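Local coordinates for protein D-alanyl transferase DltD (Enterococcus faecium TX0133A04, PDB 6PFX) that probably acts in D-alanylation of lipoteichoic acid, transferring D-alanine to this polymer of the Gram-positive cell wall, at residues Tyr127-Phe131 / Leu180-Trp184. Sequence-based numbering, arbitrary orientation.
Sequences YDWLF and LRSQW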
ATOM      1  N   TYR A 127       2.960 -19.776   4.895  1.00 13.63           N
ATOM      2  CA  TYR A 127       3.238 -20.751   5.940  1.00 15.99           C
ATOM      3  C   TYR A 127       3.484 -20.057   7.275  1.00 17.18           C
ATOM      4  O   TYR A 127       3.065 -20.555   8.329  1.00 17.80           O
ATOM      5  CB  TYR A 127       4.444 -21.606   5.553  1.00 16.39           C
ATOM      6  CG  TYR A 127       4.269 -22.521   4.358  1.00 17.18           C
ATOM      7  CD1 TYR A 127       3.073 -22.581   3.657  1.00 18.39           C
ATOM      8  CD2 TYR A 127       5.315 -23.337   3.941  1.00 20.58           C
ATOM      9  CE1 TYR A 127       2.927 -23.415   2.579  1.00 19.60           C
ATOM     10  CE2 TYR A 127       5.167 -24.187   2.867  1.00 21.65           C
ATOM     11  CZ  TYR A 127       3.975 -24.210   2.186  1.00 21.29           C
ATOM     12  OH  TYR A 127       3.816 -25.034   1.104  1.00 23.62           O
ATOM     13  N   ASP A 128       4.155 -18.901   7.252  1.00 17.86           N
ATOM     14  CA  ASP A 128       4.300 -18.114   8.468  1.00 14.80           C
ATOM     15  C   ASP A 128       2.946 -17.926   9.145  1.00 14.12           C
ATOM     16  O   ASP A 128       2.804 -18.102  10.360  1.00 19.76           O
ATOM     17  CB  ASP A 128       4.862 -16.724   8.149  1.00 19.16           C
ATOM     18  CG  ASP A 128       6.370 -16.704   7.921  1.00 17.73           C
ATOM     19  OD1 ASP A 128       7.075 -17.669   8.279  1.00 19.90           O
ATOM     20  OD2 ASP A 128       6.844 -15.685   7.372  1.00 23.64           O
ATOM     21  N   TRP A 129       1.942 -17.529   8.359  1.00 15.60           N
ATOM     22  CA  TRP A 129       0.603 -17.302   8.889  1.00 16.76           C
ATOM     23  C   TRP A 129       0.028 -18.582   9.469  1.00 18.06           C
ATOM     24  O   TRP A 129      -0.437 -18.605  10.613  1.00 18.56           O
ATOM     25  CB  TRP A 129      -0.272 -16.769   7.757  1.00 15.98           C
ATOM     26  CG  TRP A 129      -1.736 -16.952   7.942  1.00 17.07           C
ATOM     27  CD1 TRP A 129      -2.504 -16.491   8.978  1.00 17.40           C
ATOM     28  CD2 TRP A 129      -2.634 -17.613   7.038  1.00 17.81           C
ATOM     29  NE1 TRP A 129      -3.821 -16.841   8.774  1.00 18.59           N
ATOM     30  CE2 TRP A 129      -3.923 -17.531   7.595  1.00 15.56           C
ATOM     31  CE3 TRP A 129      -2.469 -18.274   5.818  1.00 15.60           C
ATOM     32  CZ2 TRP A 129      -5.045 -18.084   6.970  1.00 16.23           C
ATOM     33  CZ3 TRP A 129      -3.585 -18.824   5.201  1.00 15.49           C
ATOM     34  CH2 TRP A 129      -4.853 -18.723   5.779  1.00 15.87           C
ATOM     35  N   LEU A 130       0.090 -19.675   8.707  1.00 18.64           N
ATOM     36  CA  LEU A 130      -0.503 -20.925   9.164  1.00 17.45           C
ATOM     37  C   LEU A 130       0.108 -21.387  10.481  1.00 20.45           C
ATOM     38  O   LEU A 130      -0.610 -21.843  11.377  1.00 20.03           O
ATOM     39  CB  LEU A 130      -0.337 -22.008   8.102  1.00 15.72           C
ATOM     40  CG  LEU A 130      -1.112 -21.800   6.805  1.00 14.61           C
ATOM     41  CD1 LEU A 130      -0.769 -22.871   5.777  1.00 17.11           C
ATOM     42  CD2 LEU A 130      -2.605 -21.795   7.040  1.00 19.28           C
ATOM     43  N   PHE A 131       1.436 -21.319  10.606  1.00 14.29           N
ATOM     44  CA  PHE A 131       2.094 -21.751  11.839  1.00 18.58           C
ATOM     45  C   PHE A 131       1.898 -20.756  12.973  1.00 22.75           C
ATOM     46  O   PHE A 131       2.117 -21.124  14.133  1.00 25.91           O
ATOM     47  CB  PHE A 131       3.582 -22.023  11.580  1.00 19.80           C
ATOM     48  CG  PHE A 131       3.836 -23.295  10.806  1.00 18.80           C
ATOM     49  CD1 PHE A 131       3.790 -24.534  11.433  1.00 23.87           C
ATOM     50  CD2 PHE A 131       4.118 -23.259   9.456  1.00 20.53           C
ATOM     51  CE1 PHE A 131       4.012 -25.707  10.716  1.00 17.87           C
ATOM     52  CE2 PHE A 131       4.341 -24.429   8.743  1.00 21.67           C
ATOM     53  CZ  PHE A 131       4.292 -25.648   9.374  1.00 22.91           C
ATOM     54  N   LEU A 180       3.992 -29.416   6.124  1.00 25.00           N
ATOM     55  CA  LEU A 180       4.611 -28.273   5.471  1.00 20.14           C
ATOM     56  C   LEU A 180       5.900 -27.832   6.151  1.00 20.17           C
ATOM     57  O   LEU A 180       6.596 -26.956   5.626  1.00 18.55           O
ATOM     58  CB  LEU A 180       3.640 -27.079   5.463  1.00 20.32           C
ATOM     59  CG  LEU A 180       2.275 -27.260   4.799  1.00 22.20           C
ATOM     60  CD1 LEU A 180       1.415 -26.042   5.057  1.00 22.50           C
ATOM     61  CD2 LEU A 180       2.444 -27.473   3.326  1.00 23.45           C
ATOM     62  N   ARG A 181       6.238 -28.413   7.301  1.00 20.33           N
ATOM     63  CA  ARG A 181       7.290 -27.835   8.126  1.00 23.57           C
ATOM     64  C   ARG A 181       8.660 -27.955   7.470  1.00 20.41           C
ATOM     65  O   ARG A 181       9.482 -27.036   7.577  1.00 20.95           O
ATOM     66  CB  ARG A 181       7.289 -28.495   9.501  1.00 23.20           C
ATOM     67  CG  ARG A 181       8.298 -27.887  10.438  1.00 28.20           C
ATOM     68  CD  ARG A 181       8.148 -28.461  11.836  1.00 37.71           C
ATOM     69  NE  ARG A 181       7.330 -27.617  12.706  1.00 40.15           N
ATOM     70  CZ  ARG A 181       6.045 -27.829  12.988  1.00 37.61           C
ATOM     71  NH1 ARG A 181       5.394 -28.864  12.470  1.00 32.74           N
ATOM     72  NH2 ARG A 181       5.410 -26.995  13.801  1.00 40.80           N
ATOM     73  N   SER A 182       8.935 -29.080   6.808  1.00 23.26           N
ATOM     74  CA  SER A 182      10.217 -29.239   6.131  1.00 28.91           C
ATOM     75  C   SER A 182      10.397 -28.169   5.060  1.00 21.72           C
ATOM     76  O   SER A 182      11.438 -27.505   4.996  1.00 23.19           O
ATOM     77  CB  SER A 182      10.322 -30.637   5.527  1.00 28.61           C
ATOM     78  OG  SER A 182      11.619 -30.837   5.000  1.00 29.29           O
ATOM     79  N   GLN A 183       9.382 -27.980   4.214  1.00 23.65           N
ATOM     80  CA  GLN A 183       9.444 -26.935   3.198  1.00 24.48           C
ATOM     81  C   GLN A 183       9.576 -25.554   3.832  1.00 26.19           C
ATOM     82  O   GLN A 183      10.349 -24.715   3.353  1.00 26.58           O
ATOM     83  CB  GLN A 183       8.188 -27.000   2.329  1.00 26.96           C
ATOM     84  CG  GLN A 183       8.184 -26.019   1.164  1.00 34.55           C
ATOM     85  CD  GLN A 183       6.929 -26.111   0.302  1.00 36.26           C
ATOM     86  OE1 GLN A 183       5.906 -26.667   0.712  1.00 32.30           O
ATOM     87  NE2 GLN A 183       7.009 -25.564  -0.906  1.00 43.01           N
ATOM     88  N   TRP A 184       8.824 -25.297   4.904  1.00 22.60           N
ATOM     89  CA  TRP A 184       8.896 -24.004   5.577  1.00 19.65           C
ATOM     90  C   TRP A 184      10.316 -23.711   6.039  1.00 24.59           C
ATOM     91  O   TRP A 184      10.840 -22.615   5.807  1.00 24.10           O
ATOM     92  CB  TRP A 184       7.936 -24.002   6.766  1.00 18.37           C
ATOM     93  CG  TRP A 184       7.723 -22.686   7.451  1.00 19.61           C
ATOM     94  CD1 TRP A 184       7.656 -21.449   6.877  1.00 18.23           C
ATOM     95  CD2 TRP A 184       7.524 -22.490   8.854  1.00 19.03           C
ATOM     96  NE1 TRP A 184       7.428 -20.496   7.840  1.00 19.47           N
ATOM     97  CE2 TRP A 184       7.345 -21.110   9.063  1.00 21.55           C
ATOM     98  CE3 TRP A 184       7.477 -23.349   9.955  1.00 25.31           C
ATOM     99  CZ2 TRP A 184       7.128 -20.571  10.330  1.00 24.98           C
ATOM    100  CZ3 TRP A 184       7.265 -22.813  11.206  1.00 24.79           C
ATOM    101  CH2 TRP A 184       7.091 -21.439  11.385  1.00 24.75           C
TER
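Tyr127 and Trp184 bring the two backbones nearest, their CA atoms 6.5 Å apart, where helix 123-132 meets the N-terminal part of helix 181-193. Within these segments an i to i+4 bond runs from Phe131 N to Tyr127 O and another from Trp184 N to Leu180 O, so Tyr127 and Phe131 present their rings one turn apart, as do Leu180 and Trp184 their side chains. The Phe131 ring and the six-membered ring of Trp184 form an offset stack, centroids 4.1 Å apart and planes only 5° from parallel. Phe131 CB adds a CH-pi contact over the same six-membered ring. With its CG anti to the backbone N (chi1 -171°), Trp184 reaches back alongside helix 123-132, and its NE1 donates to Asp128 OD1 at 2.9 Å. The acceptor lies in the indole plane but is met on its anti side, with the carboxylate turned steeply against the ring; stack and bond together fix the rotation of the indole. At the rim of Phe131, Arg181 approaches obliquely from the same side of the ring plane as the indole: Phe131 CE1 lies over a guanidinium face, 3.6 Å from Arg181 NH2, the two planes 67° apart, while NH1 is bonded to Asn178. Tyr127 CB packs on Trp184 CD1, and Leu180 CD1 sits over one face of the Tyr127 ring, 4.2 Å from the centroid. The phenol OH donates to Gln183 OE1 at 2.7 Å, coming from above the carbonyl plane, and is also bonded to Asn156, so two polar partners grip this buried hydroxyl. Leu180 CD1 further meets Leu130 CD1, extending the apolar layer toward helix 157-167. This is an aromatic helix-helix interface with polar bonds at its borders, joining two peripheral helices of the all-helical region that follows strand 97-101 in the SGNH-hydrolase-like DltD fold.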